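Local coordinates for phosphatidylinositol transfer protein SFH5 (Saccharomyces cerevisiae, PDB 6W32) that binds and transfers phosphatidylinositol between membranes, helps regulate PtdIns(4,5)P2 at the plasma membrane, and carries heme b in its Sec14-like fold, at residues A[128-142]-A[174-187]. Residues are numbered along the deposited sequence; the frame is centred on the assembly and turned at random.
Sequences ANKKAVTWNLYGQLV and SDNNYMTQVHDYKG. With HEM (protoporphyrin IX containing Fe), chain D.
Tyr138 and His183 meet edge to face beside the heme: the CE2 edge of the tyrosine points at one face of the imidazole, with the ring planes at 72°. CG of His183, anti to the carbonyl carbon (chi1 -71°), sets the imidazole between two partners: ND1 donates to Tyr185 OH, although the modelled separation is too short to be trusted, and NE2 makes a weak bond to heme O2A at 3.1 Å. Tyr138 OH donates to the other oxygen of that propionate, O1A, at 2.6 Å. Tyr185 OH binds the heme iron at 2.3 Å as the proximal ligand, while CE1 of its ring packs against Tyr138 CB.

Behind this site, strands 132-136 and 179-184 run parallel in the mixed sheet of the CRAL-TRIO domain, laced by five backbone hydrogen bonds, the first Thr180 N to Ala132 O and the last Asp184 N to Asn136 O. On the sheet face turned from the heme, Val182 CB lies over the rim of the Trp135 ring, 3.8 Å from CE3. At the strand entry, Thr180 OG1 donates in the carbonyl plane to Asn129 O at 2.7 Å. Arg158 NE and Lys219 NZ also hydrogen-bond to the heme. His183 thus probably helps position the phenol oxygen; its link to the propionate is weak.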
ATOM      1  N   ALA A 128       6.678  -5.154  15.158  1.00 52.43           N
ATOM      2  CA  ALA A 128       7.304  -4.368  14.100  1.00 49.18           C
ATOM      3  C   ALA A 128       6.606  -4.619  12.781  1.00 58.28           C
ATOM      4  O   ALA A 128       6.382  -5.769  12.396  1.00 62.69           O
ATOM      5  CB  ALA A 128       8.776  -4.704  13.942  1.00 50.23           C
ATOM      6  N   ASN A 129       6.248  -3.537  12.098  1.00 53.78           N
ATOM      7  CA  ASN A 129       5.675  -3.592  10.765  1.00 50.98           C
ATOM      8  C   ASN A 129       4.382  -4.361  10.756  1.00 51.50           C
ATOM      9  O   ASN A 129       3.958  -4.885   9.714  1.00 52.60           O
ATOM     10  CB  ASN A 129       6.672  -4.170   9.766  1.00 51.82           C
ATOM     11  CG  ASN A 129       8.005  -3.458   9.830  1.00 56.89           C
ATOM     12  OD1 ASN A 129       8.065  -2.219   9.737  1.00 52.92           O
ATOM     13  ND2 ASN A 129       9.084  -4.225  10.033  1.00 61.22           N
ATOM     14  N   LYS A 130       3.747  -4.432  11.919  1.00 48.15           N
ATOM     15  CA  LYS A 130       2.354  -4.849  11.996  1.00 51.46           C
ATOM     16  C   LYS A 130       1.538  -3.873  12.837  1.00 47.45           C
ATOM     17  O   LYS A 130       0.501  -4.254  13.378  1.00 44.16           O
ATOM     18  CB  LYS A 130       2.235  -6.273  12.543  1.00 49.93           C
ATOM     19  CG  LYS A 130       3.035  -7.321  11.786  1.00 42.78           C
ATOM     20  CD  LYS A 130       2.428  -8.656  12.018  1.00 41.83           C
ATOM     21  CE  LYS A 130       3.485  -9.750  11.980  1.00 46.81           C
ATOM     22  NZ  LYS A 130       2.913 -11.058  12.372  1.00 40.86           N
ATOM     23  N   LYS A 131       2.001  -2.629  12.953  1.00 47.71           N
ATOM     24  CA  LYS A 131       1.271  -1.549  13.597  1.00 51.21           C
ATOM     25  C   LYS A 131       0.278  -0.855  12.662  1.00 48.78           C
ATOM     26  O   LYS A 131      -0.818  -0.488  13.084  1.00 50.85           O
ATOM     27  CB  LYS A 131       2.254  -0.518  14.144  1.00 58.22           C
ATOM     28  CG  LYS A 131       3.354  -1.089  15.015  1.00 54.44           C
ATOM     29  CD  LYS A 131       4.475  -0.059  15.144  1.00 54.11           C
ATOM     30  CE  LYS A 131       5.357  -0.354  16.331  1.00 58.27           C
ATOM     31  NZ  LYS A 131       6.295   0.755  16.565  1.00 60.22           N
ATOM     32  N   ALA A 132       0.622  -0.649  11.402  1.00 49.28           N
ATOM     33  CA  ALA A 132      -0.331  -0.128  10.425  1.00 44.59           C
ATOM     34  C   ALA A 132      -0.894  -1.290   9.623  1.00 46.05           C
ATOM     35  O   ALA A 132      -0.139  -2.013   8.968  1.00 52.76           O
ATOM     36  CB  ALA A 132       0.332   0.887   9.496  1.00 40.02           C
ATOM     37  N   VAL A 133      -2.207  -1.471   9.667  1.00 45.44           N
ATOM     38  CA  VAL A 133      -2.888  -2.554   8.970  1.00 44.69           C
ATOM     39  C   VAL A 133      -4.017  -1.956   8.152  1.00 46.58           C
ATOM     40  O   VAL A 133      -4.701  -1.037   8.626  1.00 50.02           O
ATOM     41  CB  VAL A 133      -3.448  -3.597   9.975  1.00 45.17           C
ATOM     42  CG1 VAL A 133      -3.934  -4.839   9.266  1.00 45.62           C
ATOM     43  CG2 VAL A 133      -2.409  -3.994  10.999  1.00 45.44           C
ATOM     44  N   THR A 134      -4.241  -2.471   6.938  1.00 45.47           N
ATOM     45  CA  THR A 134      -5.513  -2.186   6.264  1.00 53.40           C
ATOM     46  C   THR A 134      -6.287  -3.478   6.074  1.00 50.78           C
ATOM     47  O   THR A 134      -5.709  -4.565   5.993  1.00 52.02           O
ATOM     48  CB  THR A 134      -5.391  -1.487   4.892  1.00 41.96           C
ATOM     49  OG1 THR A 134      -4.980  -2.427   3.891  1.00 51.71           O
ATOM     50  CG2 THR A 134      -4.437  -0.356   4.925  1.00 45.37           C
ATOM     51  N   TRP A 135      -7.600  -3.348   5.980  1.00 46.38           N
ATOM     52  CA  TRP A 135      -8.465  -4.508   5.990  1.00 48.62           C
ATOM     53  C   TRP A 135      -9.498  -4.360   4.887  1.00 47.72           C
ATOM     54  O   TRP A 135     -10.191  -3.345   4.821  1.00 46.58           O
ATOM     55  CB  TRP A 135      -9.186  -4.651   7.333  1.00 49.92           C
ATOM     56  CG  TRP A 135      -8.383  -4.638   8.617  1.00 49.74           C
ATOM     57  CD1 TRP A 135      -7.620  -3.612   9.135  1.00 47.66           C
ATOM     58  CD2 TRP A 135      -8.348  -5.690   9.582  1.00 45.25           C
ATOM     59  NE1 TRP A 135      -7.104  -3.989  10.370  1.00 46.22           N
ATOM     60  CE2 TRP A 135      -7.535  -5.259  10.654  1.00 45.83           C
ATOM     61  CE3 TRP A 135      -8.927  -6.956   9.637  1.00 44.33           C
ATOM     62  CZ2 TRP A 135      -7.288  -6.057  11.762  1.00 48.64           C
ATOM     63  CZ3 TRP A 135      -8.690  -7.744  10.723  1.00 49.92           C
ATOM     64  CH2 TRP A 135      -7.867  -7.297  11.784  1.00 51.34           C
ATOM     65  N   ASN A 136      -9.646  -5.381   4.059  1.00 43.47           N
ATOM     66  CA  ASN A 136     -10.695  -5.401   3.056  1.00 46.15           C
ATOM     67  C   ASN A 136     -11.704  -6.475   3.426  1.00 48.36           C
ATOM     68  O   ASN A 136     -11.346  -7.646   3.564  1.00 51.07           O
ATOM     69  CB  ASN A 136     -10.122  -5.647   1.664  1.00 50.09           C
ATOM     70  CG  ASN A 136      -9.144  -4.584   1.258  1.00 45.88           C
ATOM     71  OD1 ASN A 136      -7.923  -4.776   1.352  1.00 50.17           O
ATOM     72  ND2 ASN A 136      -9.664  -3.440   0.837  1.00 45.57           N
ATOM     73  N   LEU A 137     -12.953  -6.074   3.629  1.00 48.86           N
ATOM     74  CA  LEU A 137     -13.979  -7.029   4.018  1.00 47.14           C
ATOM     75  C   LEU A 137     -14.667  -7.555   2.770  1.00 44.37           C
ATOM     76  O   LEU A 137     -15.886  -7.486   2.616  1.00 47.04           O
ATOM     77  CB  LEU A 137     -14.963  -6.392   4.991  1.00 46.19           C
ATOM     78  CG  LEU A 137     -14.208  -5.793   6.165  1.00 45.11           C
ATOM     79  CD1 LEU A 137     -15.130  -5.099   7.105  1.00 45.90           C
ATOM     80  CD2 LEU A 137     -13.441  -6.891   6.862  1.00 48.81           C
ATOM     81  N   TYR A 138     -13.836  -8.094   1.880  1.00 40.32           N
ATOM     82  CA  TYR A 138     -14.315  -8.462   0.554  1.00 47.86           C
ATOM     83  C   TYR A 138     -15.406  -9.531   0.600  1.00 47.37           C
ATOM     84  O   TYR A 138     -16.295  -9.544  -0.254  1.00 53.41           O
ATOM     85  CB  TYR A 138     -13.145  -8.922  -0.307  1.00 48.73           C
ATOM     86  CG  TYR A 138     -12.277  -7.793  -0.828  1.00 48.03           C
ATOM     87  CD1 TYR A 138     -12.781  -6.511  -1.019  1.00 47.47           C
ATOM     88  CD2 TYR A 138     -10.946  -8.015  -1.145  1.00 48.06           C
ATOM     89  CE1 TYR A 138     -11.956  -5.487  -1.505  1.00 44.71           C
ATOM     90  CE2 TYR A 138     -10.136  -6.995  -1.641  1.00 44.39           C
ATOM     91  CZ  TYR A 138     -10.641  -5.754  -1.816  1.00 41.62           C
ATOM     92  OH  TYR A 138      -9.797  -4.794  -2.292  1.00 43.22           O
ATOM     93  N   GLY A 139     -15.397 -10.396   1.602  1.00 48.66           N
ATOM     94  CA  GLY A 139     -16.446 -11.404   1.698  1.00 52.28           C
ATOM     95  C   GLY A 139     -17.846 -10.828   1.774  1.00 53.29           C
ATOM     96  O   GLY A 139     -18.805 -11.450   1.313  1.00 59.65           O
ATOM     97  N   GLN A 140     -17.984  -9.631   2.341  1.00 56.57           N
ATOM     98  CA  GLN A 140     -19.254  -8.916   2.359  1.00 59.87           C
ATOM     99  C   GLN A 140     -19.778  -8.548   0.967  1.00 62.89           C
ATOM    100  O   GLN A 140     -20.971  -8.259   0.845  1.00 67.99           O
ATOM    101  CB  GLN A 140     -19.099  -7.662   3.227  1.00 50.95           C
ATOM    102  CG  GLN A 140     -18.933  -8.020   4.666  1.00 39.98           C
ATOM    103  CD  GLN A 140     -18.876  -6.831   5.587  1.00 55.79           C
ATOM    104  OE1 GLN A 140     -19.586  -5.834   5.415  1.00 61.27           O
ATOM    105  NE2 GLN A 140     -18.008  -6.918   6.580  1.00 58.38           N
ATOM    106  N   LEU A 141     -18.946  -8.594  -0.082  1.00 62.57           N
ATOM    107  CA  LEU A 141     -19.333  -8.106  -1.404  1.00 68.87           C
ATOM    108  C   LEU A 141     -19.658  -9.209  -2.415  1.00 75.85           C
ATOM    109  O   LEU A 141     -19.790  -8.902  -3.609  1.00 83.86           O
ATOM    110  CB  LEU A 141     -18.241  -7.209  -1.990  1.00 63.64           C
ATOM    111  CG  LEU A 141     -17.974  -5.830  -1.409  1.00 60.73           C
ATOM    112  CD1 LEU A 141     -17.191  -6.023  -0.170  1.00 61.76           C
ATOM    113  CD2 LEU A 141     -17.166  -5.021  -2.400  1.00 61.52           C
ATOM    114  N   VAL A 142     -19.771 -10.475  -1.997  1.00 69.26           N
ATOM    115  CA  VAL A 142     -20.317 -11.507  -2.885  1.00 78.64           C
ATOM    116  C   VAL A 142     -21.797 -11.264  -3.154  1.00 85.94           C
ATOM    117  O   VAL A 142     -22.345 -11.762  -4.147  1.00 84.66           O
ATOM    118  CB  VAL A 142     -20.076 -12.922  -2.269  1.00 85.15           C
ATOM    119  CG1 VAL A 142     -21.147 -13.271  -1.206  1.00 83.09           C
ATOM    120  CG2 VAL A 142     -19.950 -14.016  -3.367  1.00 80.68           C
ATOM    121  N   SER A 174      12.509   1.621  12.032  1.00 64.02           N
ATOM    122  CA  SER A 174      12.786   0.237  11.679  1.00 62.25           C
ATOM    123  C   SER A 174      11.633  -0.693  12.033  1.00 62.42           C
ATOM    124  O   SER A 174      11.586  -1.821  11.519  1.00 58.92           O
ATOM    125  CB  SER A 174      14.060  -0.221  12.371  1.00 57.61           C
ATOM    126  OG  SER A 174      14.136   0.393  13.651  1.00 77.35           O
ATOM    127  N   ASP A 175      10.699  -0.230  12.873  1.00 59.41           N
ATOM    128  CA  ASP A 175       9.530  -0.996  13.285  1.00 59.50           C
ATOM    129  C   ASP A 175       8.218  -0.491  12.677  1.00 61.48           C
ATOM    130  O   ASP A 175       7.150  -1.005  13.037  1.00 56.78           O
ATOM    131  CB  ASP A 175       9.420  -1.011  14.824  1.00 56.17           C
ATOM    132  CG  ASP A 175       9.158   0.379  15.432  1.00 60.59           C
ATOM    133  OD1 ASP A 175       9.311   1.389  14.716  1.00 62.22           O
ATOM    134  OD2 ASP A 175       8.793   0.465  16.635  1.00 59.34           O
ATOM    135  N   ASN A 176       8.247   0.548  11.830  1.00 59.17           N
ATOM    136  CA  ASN A 176       7.006   1.036  11.233  1.00 56.56           C
ATOM    137  C   ASN A 176       7.208   1.591   9.823  1.00 54.88           C
ATOM    138  O   ASN A 176       6.570   2.579   9.448  1.00 53.61           O
ATOM    139  CB  ASN A 176       6.334   2.091  12.107  1.00 58.55           C
ATOM    140  CG  ASN A 176       4.863   2.209  11.812  1.00 56.30           C
ATOM    141  OD1 ASN A 176       4.159   1.186  11.704  1.00 53.27           O
ATOM    142  ND2 ASN A 176       4.394   3.447  11.612  1.00 49.50           N
ATOM    143  N   ASN A 177       8.109   1.002   9.039  1.00 53.29           N
ATOM    144  CA  ASN A 177       8.284   1.411   7.648  1.00 50.16           C
ATOM    145  C   ASN A 177       7.736   0.382   6.665  1.00 50.55           C
ATOM    146  O   ASN A 177       8.171   0.343   5.512  1.00 52.89           O
ATOM    147  CB  ASN A 177       9.758   1.699   7.341  1.00 52.13           C
ATOM    148  CG  ASN A 177      10.672   0.582   7.791  1.00 52.60           C
ATOM    149  OD1 ASN A 177      10.221  -0.357   8.435  1.00 59.87           O
ATOM    150  ND2 ASN A 177      11.962   0.691   7.498  1.00 52.08           N
ATOM    151  N   TYR A 178       6.811  -0.467   7.096  1.00 47.00           N
ATOM    152  CA  TYR A 178       6.090  -1.352   6.199  1.00 44.96           C
ATOM    153  C   TYR A 178       4.682  -1.488   6.745  1.00 49.46           C
ATOM    154  O   TYR A 178       4.404  -1.116   7.885  1.00 53.80           O
ATOM    155  CB  TYR A 178       6.710  -2.748   6.094  1.00 46.62           C
ATOM    156  CG  TYR A 178       8.030  -2.877   5.362  1.00 43.19           C
ATOM    157  CD1 TYR A 178       9.206  -2.466   5.941  1.00 39.97           C
ATOM    158  CD2 TYR A 178       8.096  -3.489   4.119  1.00 42.31           C
ATOM    159  CE1 TYR A 178      10.406  -2.627   5.283  1.00 41.56           C
ATOM    160  CE2 TYR A 178       9.290  -3.646   3.456  1.00 36.55           C
ATOM    161  CZ  TYR A 178      10.436  -3.212   4.039  1.00 38.15           C
ATOM    162  OH  TYR A 178      11.646  -3.351   3.392  1.00 42.84           O
ATOM    163  N   MET A 179       3.807  -2.082   5.943  1.00 47.73           N
ATOM    164  CA  MET A 179       2.385  -2.185   6.237  1.00 44.03           C
ATOM    165  C   MET A 179       1.991  -3.654   6.339  1.00 45.90           C
ATOM    166  O   MET A 179       2.700  -4.544   5.865  1.00 46.53           O
ATOM    167  CB  MET A 179       1.579  -1.504   5.132  1.00 49.28           C
ATOM    168  CG  MET A 179       0.090  -1.260   5.363  1.00 53.54           C
ATOM    169  SD  MET A 179      -0.495  -0.176   4.019  1.00 63.88           S
ATOM    170  CE  MET A 179       0.317  -1.073   2.709  1.00 58.20           C
ATOM    171  N   THR A 180       0.853  -3.914   6.963  1.00 43.19           N
ATOM    172  CA  THR A 180       0.274  -5.244   6.957  1.00 45.67           C
ATOM    173  C   THR A 180      -1.156  -5.127   6.453  1.00 45.82           C
ATOM    174  O   THR A 180      -1.771  -4.059   6.556  1.00 51.84           O
ATOM    175  CB  THR A 180       0.378  -5.876   8.346  1.00 45.98           C
ATOM    176  OG1 THR A 180       1.772  -6.071   8.647  1.00 46.32           O
ATOM    177  CG2 THR A 180      -0.356  -7.208   8.425  1.00 39.70           C
ATOM    178  N   GLN A 181      -1.664  -6.200   5.843  1.00 37.85           N
ATOM    179  CA  GLN A 181      -2.952  -6.140   5.182  1.00 38.34           C
ATOM    180  C   GLN A 181      -3.716  -7.410   5.481  1.00 38.55           C
ATOM    181  O   GLN A 181      -3.120  -8.483   5.513  1.00 45.98           O
ATOM    182  CB  GLN A 181      -2.775  -5.952   3.666  1.00 42.00           C
ATOM    183  CG  GLN A 181      -2.184  -4.593   3.308  1.00 44.53           C
ATOM    184  CD  GLN A 181      -1.764  -4.470   1.857  1.00 42.08           C
ATOM    185  OE1 GLN A 181      -0.774  -3.799   1.538  1.00 41.13           O
ATOM    186  NE2 GLN A 181      -2.511  -5.108   0.971  1.00 40.01           N
ATOM    187  N   VAL A 182      -5.016  -7.297   5.733  1.00 34.56           N
ATOM    188  CA  VAL A 182      -5.859  -8.475   5.885  1.00 42.35           C
ATOM    189  C   VAL A 182      -6.982  -8.407   4.869  1.00 40.62           C
ATOM    190  O   VAL A 182      -7.602  -7.353   4.694  1.00 43.08           O
ATOM    191  CB  VAL A 182      -6.452  -8.622   7.308  1.00 45.48           C
ATOM    192  CG1 VAL A 182      -7.581  -9.679   7.338  1.00 38.28           C
ATOM    193  CG2 VAL A 182      -5.413  -9.033   8.260  1.00 46.02           C
ATOM    194  N   HIS A 183      -7.255  -9.538   4.227  1.00 37.01           N
ATOM    195  CA  HIS A 183      -8.509  -9.768   3.533  1.00 43.84           C
ATOM    196  C   HIS A 183      -9.359 -10.706   4.373  1.00 51.22           C
ATOM    197  O   HIS A 183      -8.842 -11.671   4.963  1.00 51.53           O
ATOM    198  CB  HIS A 183      -8.290 -10.377   2.153  1.00 44.08           C
ATOM    199  CG  HIS A 183      -7.695  -9.424   1.171  1.00 45.40           C
ATOM    200  ND1 HIS A 183      -7.564  -9.716  -0.168  1.00 43.12           N
ATOM    201  CD2 HIS A 183      -7.187  -8.179   1.340  1.00 44.19           C
ATOM    202  CE1 HIS A 183      -7.009  -8.688  -0.785  1.00 44.32           C
ATOM    203  NE2 HIS A 183      -6.757  -7.748   0.111  1.00 43.83           N
ATOM    204  N   ASP A 184     -10.613 -10.318   4.549  1.00 46.67           N
ATOM    205  CA  ASP A 184     -11.596 -11.200   5.121  1.00 50.75           C
ATOM    206  C   ASP A 184     -12.467 -11.610   3.965  1.00 48.27           C
ATOM    207  O   ASP A 184     -13.151 -10.792   3.352  1.00 51.00           O
ATOM    208  CB  ASP A 184     -12.423 -10.473   6.181  1.00 50.83           C
ATOM    209  CG  ASP A 184     -13.466 -11.369   6.820  1.00 51.95           C
ATOM    210  OD1 ASP A 184     -13.545 -12.556   6.441  1.00 45.26           O
ATOM    211  OD2 ASP A 184     -14.207 -10.885   7.701  1.00 47.72           O
ATOM    212  N   TYR A 185     -12.435 -12.899   3.677  1.00 44.70           N
ATOM    213  CA  TYR A 185     -13.309 -13.479   2.685  1.00 43.69           C
ATOM    214  C   TYR A 185     -14.446 -14.264   3.308  1.00 49.19           C
ATOM    215  O   TYR A 185     -14.999 -15.160   2.649  1.00 51.32           O
ATOM    216  CB  TYR A 185     -12.485 -14.369   1.770  1.00 47.52           C
ATOM    217  CG  TYR A 185     -11.476 -13.595   0.970  1.00 47.23           C
ATOM    218  CD1 TYR A 185     -11.891 -12.676   0.025  1.00 47.60           C
ATOM    219  CD2 TYR A 185     -10.118 -13.799   1.131  1.00 43.80           C
ATOM    220  CE1 TYR A 185     -10.989 -11.958  -0.718  1.00 48.05           C
ATOM    221  CE2 TYR A 185      -9.209 -13.098   0.379  1.00 48.15           C
ATOM    222  CZ  TYR A 185      -9.658 -12.175  -0.558  1.00 49.49           C
ATOM    223  OH  TYR A 185      -8.783 -11.437  -1.323  1.00 48.91           O
ATOM    224  N   LYS A 186     -14.818 -13.958   4.555  1.00 44.83           N
ATOM    225  CA  LYS A 186     -15.896 -14.722   5.165  1.00 46.50           C
ATOM    226  C   LYS A 186     -17.161 -14.576   4.348  1.00 50.87           C
ATOM    227  O   LYS A 186     -17.817 -13.533   4.378  1.00 54.62           O
ATOM    228  CB  LYS A 186     -16.191 -14.285   6.590  1.00 45.55           C
ATOM    229  CG  LYS A 186     -17.379 -15.072   7.140  1.00 49.28           C
ATOM    230  CD  LYS A 186     -17.317 -15.313   8.673  1.00 61.29           C
ATOM    231  CE  LYS A 186     -17.851 -16.698   9.031  1.00 63.82           C
ATOM    232  NZ  LYS A 186     -18.933 -17.104   8.071  1.00 57.74           N
ATOM    233  N   GLY A 187     -17.519 -15.621   3.628  1.00 51.34           N
ATOM    234  CA  GLY A 187     -18.773 -15.596   2.933  1.00 51.18           C
ATOM    235  C   GLY A 187     -18.635 -15.945   1.477  1.00 53.86           C
ATOM    236  O   GLY A 187     -19.642 -16.192   0.819  1.00 64.40           O
TER
HETATM  237  CHA HEM D 301      -5.894 -10.199  -4.247  1.00 52.04           C
HETATM  238  CHB HEM D 301     -10.625  -9.422  -4.410  1.00 50.11           C
HETATM  239  CHC HEM D 301     -11.390 -14.051  -3.247  1.00 48.15           C
HETATM  240  CHD HEM D 301      -6.605 -14.702  -2.594  1.00 43.55           C
HETATM  241  C1A HEM D 301      -7.120  -9.602  -4.380  1.00 50.88           C
HETATM  242  C2A HEM D 301      -7.290  -8.243  -4.802  1.00 46.50           C
HETATM  243  C3A HEM D 301      -8.614  -8.004  -4.891  1.00 48.65           C
HETATM  244  C4A HEM D 301      -9.282  -9.231  -4.490  1.00 46.92           C
HETATM  245  CMA HEM D 301      -9.392  -6.724  -5.284  1.00 41.29           C
HETATM  246  CAA HEM D 301      -6.049  -7.403  -5.144  1.00 44.41           C
HETATM  247  CBA HEM D 301      -5.627  -6.316  -4.183  1.00 42.80           C
HETATM  248  CGA HEM D 301      -6.342  -6.222  -2.890  1.00 45.79           C
HETATM  249  O1A HEM D 301      -7.518  -5.752  -3.005  1.00 50.90           O
HETATM  250  O2A HEM D 301      -5.557  -5.817  -1.970  1.00 45.65           O
HETATM  251  C1B HEM D 301     -11.244 -10.613  -4.170  1.00 47.66           C
HETATM  252  C2B HEM D 301     -12.663 -10.826  -4.231  1.00 47.62           C
HETATM  253  C3B HEM D 301     -12.892 -12.101  -3.913  1.00 52.75           C
HETATM  254  C4B HEM D 301     -11.609 -12.746  -3.639  1.00 54.80           C
HETATM  255  CMB HEM D 301     -13.674  -9.718  -4.594  1.00 56.58           C
HETATM  256  CAB HEM D 301     -14.272 -12.788  -3.818  1.00 54.14           C
HETATM  257  CBB HEM D 301     -14.533 -13.918  -4.450  1.00 61.44           C
HETATM  258  C1C HEM D 301     -10.190 -14.668  -2.945  1.00 50.77           C
HETATM  259  C2C HEM D 301      -9.943 -16.062  -2.513  1.00 53.49           C
HETATM  260  C3C HEM D 301      -8.612 -16.228  -2.339  1.00 50.13           C
HETATM  261  C4C HEM D 301      -7.964 -14.961  -2.642  1.00 48.51           C
HETATM  262  CMC HEM D 301     -11.021 -17.154  -2.282  1.00 47.60           C
HETATM  263  CAC HEM D 301      -7.888 -17.521  -1.873  1.00 56.98           C
HETATM  264  CBC HEM D 301      -6.885 -17.485  -0.964  1.00 48.62           C
HETATM  265  C1D HEM D 301      -5.952 -13.580  -3.025  1.00 47.15           C
HETATM  266  C2D HEM D 301      -4.524 -13.402  -3.140  1.00 46.26           C
HETATM  267  C3D HEM D 301      -4.341 -11.985  -3.690  1.00 44.33           C
HETATM  268  C4D HEM D 301      -5.658 -11.467  -3.829  1.00 44.67           C
HETATM  269  CMD HEM D 301      -3.399 -14.383  -2.799  1.00 44.31           C
HETATM  270  CAD HEM D 301      -3.074 -11.175  -3.995  1.00 38.12           C
HETATM  271  CBD HEM D 301      -2.964 -10.105  -2.903  1.00 37.27           C
HETATM  272  CGD HEM D 301      -1.667  -9.361  -3.099  1.00 40.15           C
HETATM  273  O1D HEM D 301      -1.453  -8.323  -2.389  1.00 40.94           O
HETATM  274  O2D HEM D 301      -0.982  -9.653  -4.138  1.00 30.80           O
HETATM  275  NA  HEM D 301      -8.343 -10.187  -4.211  1.00 48.39           N
HETATM  276  NB  HEM D 301     -10.632 -11.796  -3.811  1.00 53.57           N
HETATM  277  NC  HEM D 301      -8.971 -14.090  -3.008  1.00 47.56           N
HETATM  278  ND  HEM D 301      -6.593 -12.406  -3.464  1.00 48.78           N
HETATM  279 FE   HEM D 301      -8.642 -12.092  -3.517  1.00 53.17          FE